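Local coordinates for exodeoxyribonuclease III (Methanosarcina mazei, PDB 5J8N), which probably acts as a magnesium-dependent DNA-repair nuclease that cuts DNA at abasic sites and trims double-stranded DNA from 3' ends, at residues A[69-73]-A[107-111]; A[6-10]-A[147-151]; A[153-158]-A[172-178]. The protein carries 3 engineered substitutions. Residue numbers count along the deposited sequence, not the author numbering.

Interaction 1 of 3, residues A[69-73]-A[107-111]; sequences SGVGT and LLNIY
Strands 71-73 and 107-111 face each other from two different sheets, axes 7.3 Å apart and N-to-C directions at 152°, so they run roughly antiparallel but meet through side chains. Ser69, just before the strand, has positive phi (54°) and a t rotamer that sets OG at the edge of the Tyr111 ring, 3.4 Å from Tyr111 CD2; this hydroxyl is hydrogen-bonded to the backbone of Glu94. Gly70 follows at phi/psi 91/139, where a CB would jam against the preceding carbonyl. Val71, extended and with CB toward the partner, lies opposite Tyr111 (CA atoms 6.8 Å apart); its CG1 packs 3.7 Å from Tyr111 CB, and its CB sits 4.0 Å from Asn109 ND2. Gly72 O comes within 2.8 Å of Asn109 ND2. Thr73, rotamer m, accepts the hydrogen bond from Asn109 ND2 to Thr73 OG1 (3.1 Å), while Thr73 CG2 lies 4.2 Å from Leu107 CD2. Leu107, Asn109 and Tyr111 all take chi1 t and point across; Leu108 and Ile110 point away. Asn109 OD1 is hydrogen-bonded to Gln37. Tyr111, predicted to be catalytic, reaches beside Glu38, Asp151 and the bound magnesium. Two sheets packed face to face, with the active site at one end of their interface, are the hallmark of the DNase I-like fold.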
# COMPACT_ATOMS: atom_id res chain seq x y z
N SER A 69 8.08 -6.26 -8.71
CA SER A 69 7.19 -6.32 -7.56
C SER A 69 8.02 -6.28 -6.27
O SER A 69 9.02 -5.56 -6.21
CB SER A 69 6.31 -7.57 -7.72
OG SER A 69 5.35 -7.64 -6.65
N GLY A 70 7.64 -7.01 -5.22
CA GLY A 70 8.34 -7.02 -3.94
C GLY A 70 7.80 -5.99 -2.99
O GLY A 70 7.46 -4.85 -3.37
N VAL A 71 7.66 -6.37 -1.72
CA VAL A 71 7.21 -5.44 -0.67
C VAL A 71 8.02 -5.64 0.60
O VAL A 71 8.61 -6.71 0.80
CB VAL A 71 5.70 -5.57 -0.33
CG1 VAL A 71 4.82 -5.33 -1.53
CG2 VAL A 71 5.37 -6.91 0.31
N GLY A 72 8.07 -4.61 1.46
CA GLY A 72 8.79 -4.76 2.73
C GLY A 72 8.14 -3.89 3.79
O GLY A 72 7.48 -2.87 3.48
N THR A 73 8.34 -4.30 5.02
CA THR A 73 7.81 -3.60 6.19
C THR A 73 8.92 -3.45 7.20
O THR A 73 9.58 -4.39 7.59
CB THR A 73 6.66 -4.39 6.82
OG1 THR A 73 5.59 -4.41 5.88
CG2 THR A 73 6.17 -3.77 8.14
N LEU A 107 -1.33 -6.16 10.24
CA LEU A 107 -0.98 -5.30 9.13
C LEU A 107 -0.74 -6.09 7.87
O LEU A 107 0.09 -7.01 7.86
CB LEU A 107 0.26 -4.52 9.46
CG LEU A 107 0.80 -3.61 8.37
CD1 LEU A 107 -0.19 -2.47 7.97
CD2 LEU A 107 2.13 -2.96 8.82
N LEU A 108 -1.47 -5.74 6.82
CA LEU A 108 -1.24 -6.35 5.49
C LEU A 108 -0.68 -5.27 4.58
O LEU A 108 -1.35 -4.25 4.36
CB LEU A 108 -2.56 -6.91 4.90
CG LEU A 108 -3.34 -7.87 5.84
CD1 LEU A 108 -4.59 -8.35 5.11
CD2 LEU A 108 -2.47 -9.04 6.35
N ASN A 109 0.51 -5.50 4.06
CA ASN A 109 1.20 -4.59 3.17
C ASN A 109 1.15 -5.17 1.76
O ASN A 109 1.67 -6.28 1.56
CB ASN A 109 2.63 -4.43 3.68
CG ASN A 109 3.50 -3.57 2.77
OD1 ASN A 109 2.95 -2.86 1.92
ND2 ASN A 109 4.83 -3.55 2.98
N ILE A 110 0.52 -4.48 0.83
CA ILE A 110 0.20 -5.09 -0.47
C ILE A 110 0.52 -4.21 -1.67
O ILE A 110 0.18 -3.01 -1.66
CB ILE A 110 -1.31 -5.48 -0.53
CG1 ILE A 110 -1.70 -6.28 0.74
CG2 ILE A 110 -1.64 -6.27 -1.81
CD1 ILE A 110 -3.18 -6.63 0.79
N TYR A 111 1.15 -4.80 -2.66
CA TYR A 111 1.34 -4.19 -3.97
C TYR A 111 0.35 -4.87 -4.91
O TYR A 111 0.63 -5.94 -5.47
CB TYR A 111 2.81 -4.37 -4.45
CG TYR A 111 3.10 -3.82 -5.80
CD1 TYR A 111 2.61 -2.59 -6.19
CD2 TYR A 111 3.86 -4.54 -6.71
CE1 TYR A 111 2.83 -2.08 -7.48
CE2 TYR A 111 4.15 -4.00 -7.99
CZ TYR A 111 3.61 -2.77 -8.35
OH TYR A 111 3.84 -2.24 -9.61

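Interaction 2 of 3, residues A[6-10]-A[147-151]; sequences LISWN and VICGD
One hydrogen bond crosses between these segments: Asn10 ND2 donates to Asp151 OD2 at 2.7 Å, with an N-H...O angle of 138°. Both residues have chi1 t and a CA-to-CB bond directed across, their CA atoms 6.6 Å apart. The second terminal atom of each side chain is tied to its own chain: Asn10 OD1 accepts from the amide of Asn12 and Asp151 OD1, weakly, from that of Asn153. Asn10 and Asp151 are predicted magnesium ligands, and Asp151 the predicted proton donor/acceptor; in the crystal the Asn10 side chain lies about 4 Å, nearest atoms, from the ion that Asn12 and Glu38 bind. Asp151 also neighbours Asp222 and His248, consistent with the AP-endonuclease active site. The backbones belong to the two opposed sheets of the DNase I-like sandwich: strand 6-10 and strand 147-149 run at 31° to one another with axes 8.9 Å apart, and the second chain turns a corner at Gly150 (phi/psi 147/-164, a conformation calling for glycine); Gly150 CA is 6.2 Å from Ser8 CA. Ser8 OG, chi1 t and hydrogen-bonded to Gln37, packs 3.7 Å from Cys149 CB and lies 3.6 Å from Gly150 N, a contact without hydrogen-bond geometry. Apolar contacts lie at the other end of the segments, away from the Asn10-Asp151 bond, where Leu6 CD1 meets Val147 CG1 and Leu6 CD2 meets Cys149 SG, each pair 4.4 Å apart, with Cys149 chi1 p setting SG toward Leu6.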
# COMPACT_ATOMS: atom_id res chain seq x y z
N LEU A 6 2.05 5.24 10.94
CA LEU A 6 2.38 4.39 9.83
C LEU A 6 2.48 5.17 8.52
O LEU A 6 1.64 6.04 8.24
CB LEU A 6 1.32 3.30 9.69
CG LEU A 6 1.48 2.32 8.51
CD1 LEU A 6 0.95 0.92 8.95
CD2 LEU A 6 0.81 2.81 7.30
N ILE A 7 3.50 4.86 7.71
CA ILE A 7 3.60 5.45 6.37
C ILE A 7 3.82 4.31 5.40
O ILE A 7 4.42 3.28 5.73
CB ILE A 7 4.72 6.50 6.34
CG1 ILE A 7 4.73 7.31 5.02
CG2 ILE A 7 6.14 5.88 6.58
CD1 ILE A 7 5.56 8.60 5.13
N SER A 8 3.26 4.44 4.20
CA SER A 8 3.25 3.44 3.16
C SER A 8 3.61 4.09 1.86
O SER A 8 3.07 5.17 1.54
CB SER A 8 1.85 2.84 3.10
OG SER A 8 1.70 1.89 2.01
N TRP A 9 4.52 3.48 1.10
CA TRP A 9 5.05 4.16 -0.06
C TRP A 9 5.42 3.17 -1.16
O TRP A 9 6.27 2.30 -0.93
CB TRP A 9 6.31 4.97 0.34
CG TRP A 9 6.80 5.94 -0.72
CD1 TRP A 9 6.13 6.40 -1.84
CD2 TRP A 9 8.07 6.61 -0.71
NE1 TRP A 9 6.93 7.35 -2.53
CE2 TRP A 9 8.11 7.49 -1.82
CE3 TRP A 9 9.14 6.57 0.17
CZ2 TRP A 9 9.22 8.27 -2.12
CZ3 TRP A 9 10.24 7.38 -0.09
CH2 TRP A 9 10.27 8.21 -1.25
N ASN A 10 4.86 3.34 -2.36
CA ASN A 10 5.37 2.61 -3.53
C ASN A 10 6.57 3.39 -4.06
O ASN A 10 6.41 4.56 -4.49
CB ASN A 10 4.29 2.48 -4.61
CG ASN A 10 4.82 1.85 -5.88
OD1 ASN A 10 5.96 2.09 -6.29
ND2 ASN A 10 3.97 1.03 -6.54
N VAL A 147 -5.40 -3.57 9.38
CA VAL A 147 -4.90 -2.38 8.72
C VAL A 147 -4.32 -2.90 7.41
O VAL A 147 -3.48 -3.81 7.43
CB VAL A 147 -3.81 -1.68 9.55
CG1 VAL A 147 -3.25 -0.48 8.79
CG2 VAL A 147 -4.37 -1.26 10.83
N ILE A 148 -4.76 -2.35 6.28
CA ILE A 148 -4.29 -2.78 4.98
C ILE A 148 -3.74 -1.59 4.26
O ILE A 148 -4.46 -0.63 3.95
CB ILE A 148 -5.43 -3.40 4.13
CG1 ILE A 148 -6.05 -4.57 4.92
CG2 ILE A 148 -4.91 -3.86 2.78
CD1 ILE A 148 -7.53 -4.35 5.26
N CYS A 149 -2.45 -1.61 3.97
CA CYS A 149 -1.90 -0.44 3.25
C CYS A 149 -1.28 -0.91 1.96
O CYS A 149 -0.72 -2.02 1.84
CB CYS A 149 -0.86 0.30 4.08
SG CYS A 149 0.59 -0.65 4.62
N GLY A 150 -1.26 0.03 1.01
CA GLY A 150 -0.45 -0.21 -0.18
C GLY A 150 -1.07 0.41 -1.39
O GLY A 150 -1.91 1.32 -1.34
N ASP A 151 -0.56 -0.06 -2.53
CA ASP A 151 -0.88 0.49 -3.84
C ASP A 151 -1.94 -0.39 -4.43
O ASP A 151 -1.65 -1.53 -4.84
CB ASP A 151 0.40 0.50 -4.66
CG ASP A 151 0.23 0.92 -6.07
OD1 ASP A 151 -0.88 1.30 -6.48
OD2 ASP A 151 1.25 0.86 -6.81

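Interaction 3 of 3, residues A[153-158]-A[172-178]; sequences NTAHKE and GFLPEER
Two hydrogen bonds pin loop 153-158 to the turn before helix 175-186 and to its first turn: Ala155 N to Gly172 O (2.9 Å) and Arg178 NE to His156 O (3.0 Å). A water donates to His156 O (2.8 Å) and weakly accepts from Arg178 NH2 (3.0 Å). Glu177 OE1 takes the amides of Gly172 (2.8 Å) and of the N-cap Leu174 (2.9 Å), the latter being the side-chain-to-N-cap half of a capping box. Gly172, at phi/psi 123/-32 where glycine is required, sits against Thr154 (CA atoms 4.1 Å apart) with CA-H...O contacts of 3.4 Å from Gly172 CA to Asn153 O and from Thr154 CA to Gly172 O. Outward, the Phe173 ring, chi1 t, turns its edge to Ala155 O (3.2 Å from CD1), while its CZ reaches Glu158 CG at 3.8 Å; Thr154 CG2 packs 3.8 Å from Glu177 CB. Asn153, the predicted transition-state stabiliser, leads the loop away from the active site. From helix 119-141, Lys125 salt-bridges Glu177 and Tyr129 hydrogen-bonds Thr154; His156 NE2 is hydrogen-bonded to Asp182 farther along helix 175-186, and Trp219 of strand 218-227 backs Ala155 and Phe173.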
# COMPACT_ATOMS: atom_id res chain seq x y z
N ASN A 153 -3.60 0.37 -7.09
CA ASN A 153 -3.57 0.51 -8.56
C ASN A 153 -4.95 0.78 -9.16
O ASN A 153 -5.15 0.55 -10.36
CB ASN A 153 -2.89 -0.71 -9.24
CG ASN A 153 -1.42 -0.45 -9.52
OD1 ASN A 153 -1.09 0.58 -10.11
ND2 ASN A 153 -0.55 -1.32 -9.02
N THR A 154 -5.84 1.38 -8.35
CA THR A 154 -7.15 1.83 -8.80
C THR A 154 -7.53 3.09 -8.07
O THR A 154 -7.26 3.18 -6.85
CB THR A 154 -8.25 0.73 -8.53
OG1 THR A 154 -7.91 -0.46 -9.26
CG2 THR A 154 -9.63 1.17 -9.00
N ALA A 155 -8.10 4.06 -8.80
CA ALA A 155 -8.71 5.25 -8.20
C ALA A 155 -10.18 4.94 -8.00
O ALA A 155 -10.88 4.63 -8.96
CB ALA A 155 -8.50 6.48 -9.15
N HIS A 156 -10.65 5.04 -6.75
CA HIS A 156 -11.96 4.50 -6.42
C HIS A 156 -13.08 5.26 -7.12
O HIS A 156 -13.96 4.66 -7.78
CB HIS A 156 -12.13 4.53 -4.91
CG HIS A 156 -13.38 3.87 -4.43
ND1 HIS A 156 -13.82 4.01 -3.13
CD2 HIS A 156 -14.29 3.11 -5.07
CE1 HIS A 156 -14.96 3.34 -2.99
NE2 HIS A 156 -15.26 2.78 -4.15
N LYS A 157 -13.10 6.58 -6.96
CA LYS A 157 -14.21 7.44 -7.39
C LYS A 157 -13.66 8.53 -8.33
O LYS A 157 -12.43 8.72 -8.42
CB LYS A 157 -14.94 8.09 -6.18
CG LYS A 157 -15.53 7.05 -5.23
CD LYS A 157 -16.15 7.74 -4.01
CE LYS A 157 -16.69 6.76 -2.99
NZ LYS A 157 -18.08 6.33 -3.35
N GLU A 158 -14.55 9.22 -9.03
CA GLU A 158 -14.13 10.30 -9.93
C GLU A 158 -13.29 11.33 -9.19
O GLU A 158 -12.34 11.87 -9.76
CB GLU A 158 -15.34 10.94 -10.61
CG GLU A 158 -15.99 9.99 -11.64
CD GLU A 158 -17.00 10.68 -12.53
OE1 GLU A 158 -16.99 11.92 -12.59
OE2 GLU A 158 -17.83 9.95 -13.14
N GLY A 172 -7.14 0.91 -13.87
CA GLY A 172 -6.88 1.98 -12.92
C GLY A 172 -8.19 2.73 -12.67
O GLY A 172 -8.40 3.28 -11.59
N PHE A 173 -9.04 2.78 -13.69
CA PHE A 173 -10.30 3.47 -13.51
C PHE A 173 -11.43 2.79 -14.28
O PHE A 173 -12.36 3.46 -14.73
CB PHE A 173 -10.19 4.96 -13.94
CG PHE A 173 -11.25 5.84 -13.30
CD1 PHE A 173 -11.39 5.86 -11.91
CD2 PHE A 173 -12.13 6.59 -14.08
CE1 PHE A 173 -12.42 6.60 -11.30
CE2 PHE A 173 -13.17 7.37 -13.47
CZ PHE A 173 -13.28 7.35 -12.07
N LEU A 174 -11.33 1.47 -14.44
CA LEU A 174 -12.41 0.72 -15.08
C LEU A 174 -13.59 0.53 -14.15
O LEU A 174 -13.40 0.33 -12.95
CB LEU A 174 -11.93 -0.65 -15.56
CG LEU A 174 -10.81 -0.62 -16.62
CD1 LEU A 174 -10.27 -2.03 -16.79
CD2 LEU A 174 -11.35 -0.18 -17.98
N PRO A 175 -14.81 0.57 -14.70
CA PRO A 175 -15.96 0.33 -13.81
C PRO A 175 -15.82 -0.93 -12.94
O PRO A 175 -16.15 -0.86 -11.73
CB PRO A 175 -17.15 0.22 -14.80
CG PRO A 175 -16.76 1.20 -15.93
CD PRO A 175 -15.24 0.93 -16.08
N GLU A 176 -15.33 -2.05 -13.46
CA GLU A 176 -15.27 -3.27 -12.68
C GLU A 176 -14.26 -3.19 -11.54
O GLU A 176 -14.43 -3.81 -10.48
CB GLU A 176 -14.96 -4.44 -13.61
CG GLU A 176 -13.71 -4.21 -14.47
CD GLU A 176 -13.99 -3.65 -15.89
OE1 GLU A 176 -13.29 -4.11 -16.83
OE2 GLU A 176 -14.90 -2.79 -16.10
N GLU A 177 -13.19 -2.43 -11.73
CA GLU A 177 -12.21 -2.25 -10.67
C GLU A 177 -12.80 -1.39 -9.53
O GLU A 177 -12.62 -1.68 -8.32
CB GLU A 177 -10.96 -1.60 -11.22
CG GLU A 177 -10.26 -2.47 -12.25
CD GLU A 177 -9.20 -1.71 -13.01
OE1 GLU A 177 -9.46 -0.55 -13.41
OE2 GLU A 177 -8.11 -2.28 -13.21
N ARG A 178 -13.45 -0.29 -9.93
CA ARG A 178 -14.11 0.60 -8.98
C ARG A 178 -15.20 -0.17 -8.23
O ARG A 178 -15.35 0.03 -7.00
CB ARG A 178 -14.69 1.79 -9.72
CG ARG A 178 -13.59 2.63 -10.43
CD ARG A 178 -14.22 3.65 -11.35
NE ARG A 178 -15.03 4.59 -10.56
CZ ARG A 178 -15.94 5.41 -11.08
NH1 ARG A 178 -16.19 5.42 -12.40
NH2 ARG A 178 -16.60 6.23 -10.27
O HOH W 1 -16.73 4.58 -7.72

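In the fold
From the N terminus, strand 3-10 supplies the first half of interaction 2, which closes only at 147-151, more than 130 residues later. Interaction 1 is nested inside that long loop, joining 69-73 to 107-111. Both bridge the two sheets of the sandwich, and in the one holding 106-111 and 146-149 their second strands are parallel neighbours, with Leu108 N and O probably hydrogen-bonded to Val147 O and Cys149 N. Tyr111 CE1 packs 3.4 Å from both Asn10 ND2 and Asp151 OD2, merging the two contacts at the active site. Interaction 3 follows in series, closing a short loop after 147-151; Asn153 ND2, hydrogen-bonded to Phe112 O, packs 3.8 Å from Tyr111 CE1, connecting this peripheral region to the site.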